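Local coordinates for protein probable transcriptional regulator (Rhodococcus jostii, PDB 3HIM) that probably binds operator DNA through an N-terminal helix-turn-helix as a TetR-family transcriptional regulator, at the interface of chains A and B. Sequence-based numbering; all coordinates share one arbitrary frame. Chains: chain A/B, Probable transcriptional regulator.

The interface of chains A and B. Residues chain A 175, 181, 187, 190-191; chain B 160, 163-164, 167.
This is a helix-packing patch in the two-fold symmetric pair of the deposited assembly, probably the dimer usual in TetR-family regulators: B:Leu163, on helix 158-175 of one subunit, plugs a largely aromatic pocket on the other and so helps join the two C-terminal domains. The pocket is built by A:Trp175 at the end of helix 158-175, A:Tyr181 in the following loop, and A:Ile187 and A:Tyr191 on helix 184-198. B:Leu163 puts its CD2 methyl among the pocket walls, 3.7 Å from A:Trp175 CZ2 and the same distance from A:Tyr181 CE2. Its other methyl, CD1, sits above one face of the indole, toward the rim. A:Tyr191 comes in at about a right angle to the leucine and brings its phenol oxygen OH to 3.5 Å from B:Leu163 CD2. A:Ile187 CD1, 3.8 Å from B:Leu163 CD2, lines the pocket and also sits between the two tyrosine rings, over the centre of A:Tyr181 and nearer the rim of A:Tyr191. One helical turn back, B:Ala160 gives the A:Tyr181 phenol end a small methyl surface to rest on.

Polar groups at the other end share water 1. A:Trp175 has CG flanked by both N and C of the backbone (chi1 63°), which together with chi2 points the indole N-H almost straight at the water, NE1 to its oxygen 3.0 Å and 176° at the hydrogen. The same water oxygen lies 2.6 Å from A:Tyr191 OH and 2.8 Å from B:Ser167 OG, bridging the subunits. An alanine in place of A:Trp175 would probably leave B:Leu163 without its indole wall and the water without its N-H donor. The apolar plug and water bridge probably help hold the dimer, the form in which TetR-family regulators typically engage their operators.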
ATOM      1  N   TRP A 175      -2.296   0.944   7.342  1.00 16.93           N
ATOM      2  CA  TRP A 175      -2.397   2.090   8.282  1.00 17.37           C
ATOM      3  C   TRP A 175      -3.402   1.972   9.446  1.00 17.52           C
ATOM      4  O   TRP A 175      -3.306   2.709  10.433  1.00 17.88           O
ATOM      5  CB  TRP A 175      -2.630   3.397   7.509  1.00 16.78           C
ATOM      6  CG  TRP A 175      -3.956   3.435   6.728  1.00 16.49           C
ATOM      7  CD1 TRP A 175      -4.131   3.199   5.391  1.00 14.50           C
ATOM      8  CD2 TRP A 175      -5.265   3.717   7.254  1.00 14.44           C
ATOM      9  NE1 TRP A 175      -5.465   3.322   5.052  1.00 14.90           N
ATOM     10  CE2 TRP A 175      -6.181   3.635   6.173  1.00 13.31           C
ATOM     11  CE3 TRP A 175      -5.753   4.040   8.531  1.00 13.43           C
ATOM     12  CZ2 TRP A 175      -7.546   3.856   6.330  1.00 11.99           C
ATOM     13  CZ3 TRP A 175      -7.118   4.248   8.688  1.00 14.20           C
ATOM     14  CH2 TRP A 175      -8.002   4.157   7.586  1.00 13.17           C
ATOM     15  N   TYR A 181      -8.895   7.320  11.939  1.00 20.69           N
ATOM     16  CA  TYR A 181      -9.883   6.244  11.876  1.00 20.09           C
ATOM     17  C   TYR A 181      -9.471   5.029  12.668  1.00 19.86           C
ATOM     18  O   TYR A 181      -8.476   4.383  12.326  1.00 20.65           O
ATOM     19  CB  TYR A 181     -10.166   5.838  10.423  1.00 20.44           C
ATOM     20  CG  TYR A 181     -10.578   7.010   9.554  1.00 21.04           C
ATOM     21  CD1 TYR A 181     -11.894   7.485   9.568  1.00 20.85           C
ATOM     22  CD2 TYR A 181      -9.645   7.658   8.729  1.00 21.89           C
ATOM     23  CE1 TYR A 181     -12.271   8.577   8.792  1.00 21.51           C
ATOM     24  CE2 TYR A 181     -10.022   8.755   7.943  1.00 22.56           C
ATOM     25  CZ  TYR A 181     -11.337   9.200   7.985  1.00 22.30           C
ATOM     26  OH  TYR A 181     -11.719  10.283   7.231  1.00 25.15           O
ATOM     27  N   ILE A 187     -14.417   4.325   8.513  1.00 16.16           N
ATOM     28  CA  ILE A 187     -13.587   4.381   7.305  1.00 16.36           C
ATOM     29  C   ILE A 187     -14.299   3.744   6.120  1.00 15.57           C
ATOM     30  O   ILE A 187     -14.176   4.214   4.986  1.00 14.31           O
ATOM     31  CB  ILE A 187     -12.118   3.844   7.507  1.00 16.55           C
ATOM     32  CG1 ILE A 187     -11.288   4.046   6.227  1.00 17.44           C
ATOM     33  CG2 ILE A 187     -12.096   2.379   7.906  1.00 15.94           C
ATOM     34  CD1 ILE A 187     -11.161   5.498   5.784  1.00 15.22           C
ATOM     35  N   ARG A 190     -16.729   6.353   4.832  1.00 16.69           N
ATOM     36  CA  ARG A 190     -15.967   7.402   4.126  1.00 16.58           C
ATOM     37  C   ARG A 190     -15.490   6.936   2.763  1.00 16.64           C
ATOM     38  O   ARG A 190     -15.419   7.736   1.817  1.00 16.79           O
ATOM     39  CB  ARG A 190     -14.759   7.892   4.943  1.00 16.87           C
ATOM     40  CG  ARG A 190     -15.072   8.535   6.323  1.00 18.34           C
ATOM     41  CD  ARG A 190     -15.794   9.892   6.190  1.00 21.10           C
ATOM     42  NE  ARG A 190     -17.183   9.704   5.798  1.00 21.37           N
ATOM     43  CZ  ARG A 190     -18.165   9.346   6.631  1.00 24.86           C
ATOM     44  NH1 ARG A 190     -17.923   9.163   7.925  1.00 23.20           N
ATOM     45  NH2 ARG A 190     -19.402   9.174   6.169  1.00 22.30           N
ATOM     46  N   TYR A 191     -15.156   5.656   2.662  1.00 16.06           N
ATOM     47  CA  TYR A 191     -14.601   5.124   1.424  1.00 16.72           C
ATOM     48  C   TYR A 191     -15.714   4.805   0.440  1.00 16.97           C
ATOM     49  O   TYR A 191     -15.517   4.903  -0.761  1.00 17.89           O
ATOM     50  CB  TYR A 191     -13.718   3.908   1.689  1.00 16.31           C
ATOM     51  CG  TYR A 191     -12.254   4.233   1.972  1.00 16.22           C
ATOM     52  CD1 TYR A 191     -11.814   5.546   2.087  1.00 16.43           C
ATOM     53  CD2 TYR A 191     -11.313   3.204   2.136  1.00 16.13           C
ATOM     54  CE1 TYR A 191     -10.471   5.845   2.341  1.00 15.47           C
ATOM     55  CE2 TYR A 191      -9.975   3.476   2.412  1.00 15.85           C
ATOM     56  CZ  TYR A 191      -9.560   4.809   2.513  1.00 17.79           C
ATOM     57  OH  TYR A 191      -8.237   5.093   2.771  1.00 17.46           O
TER
ATOM     58  N   ALA B 160     -10.689  12.708   4.897  1.00 15.67           N
ATOM     59  CA  ALA B 160     -10.886  11.435   4.169  1.00 15.68           C
ATOM     60  C   ALA B 160     -10.334  11.496   2.738  1.00 15.35           C
ATOM     61  O   ALA B 160      -9.704  10.549   2.263  1.00 15.12           O
ATOM     62  CB  ALA B 160     -12.350  11.053   4.145  1.00 15.86           C
ATOM     63  N   LEU B 163      -6.431  11.595   2.951  1.00 16.88           N
ATOM     64  CA  LEU B 163      -6.034  10.197   3.246  1.00 17.50           C
ATOM     65  C   LEU B 163      -6.122   9.322   1.999  1.00 17.51           C
ATOM     66  O   LEU B 163      -5.139   8.668   1.635  1.00 18.05           O
ATOM     67  CB  LEU B 163      -6.850   9.545   4.369  1.00 17.33           C
ATOM     68  CG  LEU B 163      -6.784   7.984   4.422  1.00 19.70           C
ATOM     69  CD1 LEU B 163      -5.376   7.442   4.861  1.00 19.19           C
ATOM     70  CD2 LEU B 163      -7.849   7.384   5.327  1.00 20.59           C
ATOM     71  N   ALA B 164      -7.274   9.326   1.328  1.00 16.97           N
ATOM     72  CA  ALA B 164      -7.428   8.428   0.195  1.00 16.92           C
ATOM     73  C   ALA B 164      -6.372   8.689  -0.880  1.00 17.05           C
ATOM     74  O   ALA B 164      -5.827   7.750  -1.463  1.00 17.48           O
ATOM     75  CB  ALA B 164      -8.827   8.490  -0.379  1.00 16.11           C
ATOM     76  N   SER B 167      -2.986   7.557   0.417  1.00 15.88           N
ATOM     77  CA  SER B 167      -3.046   6.108   0.417  1.00 15.31           C
ATOM     78  C   SER B 167      -2.827   5.489  -0.990  1.00 15.25           C
ATOM     79  O   SER B 167      -2.043   4.532  -1.154  1.00 13.99           O
ATOM     80  CB  SER B 167      -4.354   5.641   1.052  1.00 14.85           C
ATOM     81  OG  SER B 167      -4.521   4.278   0.780  1.00 14.80           O
TER
HETATM   82  O   HOH W   1      -6.584   3.085   2.291  1.00  9.10           O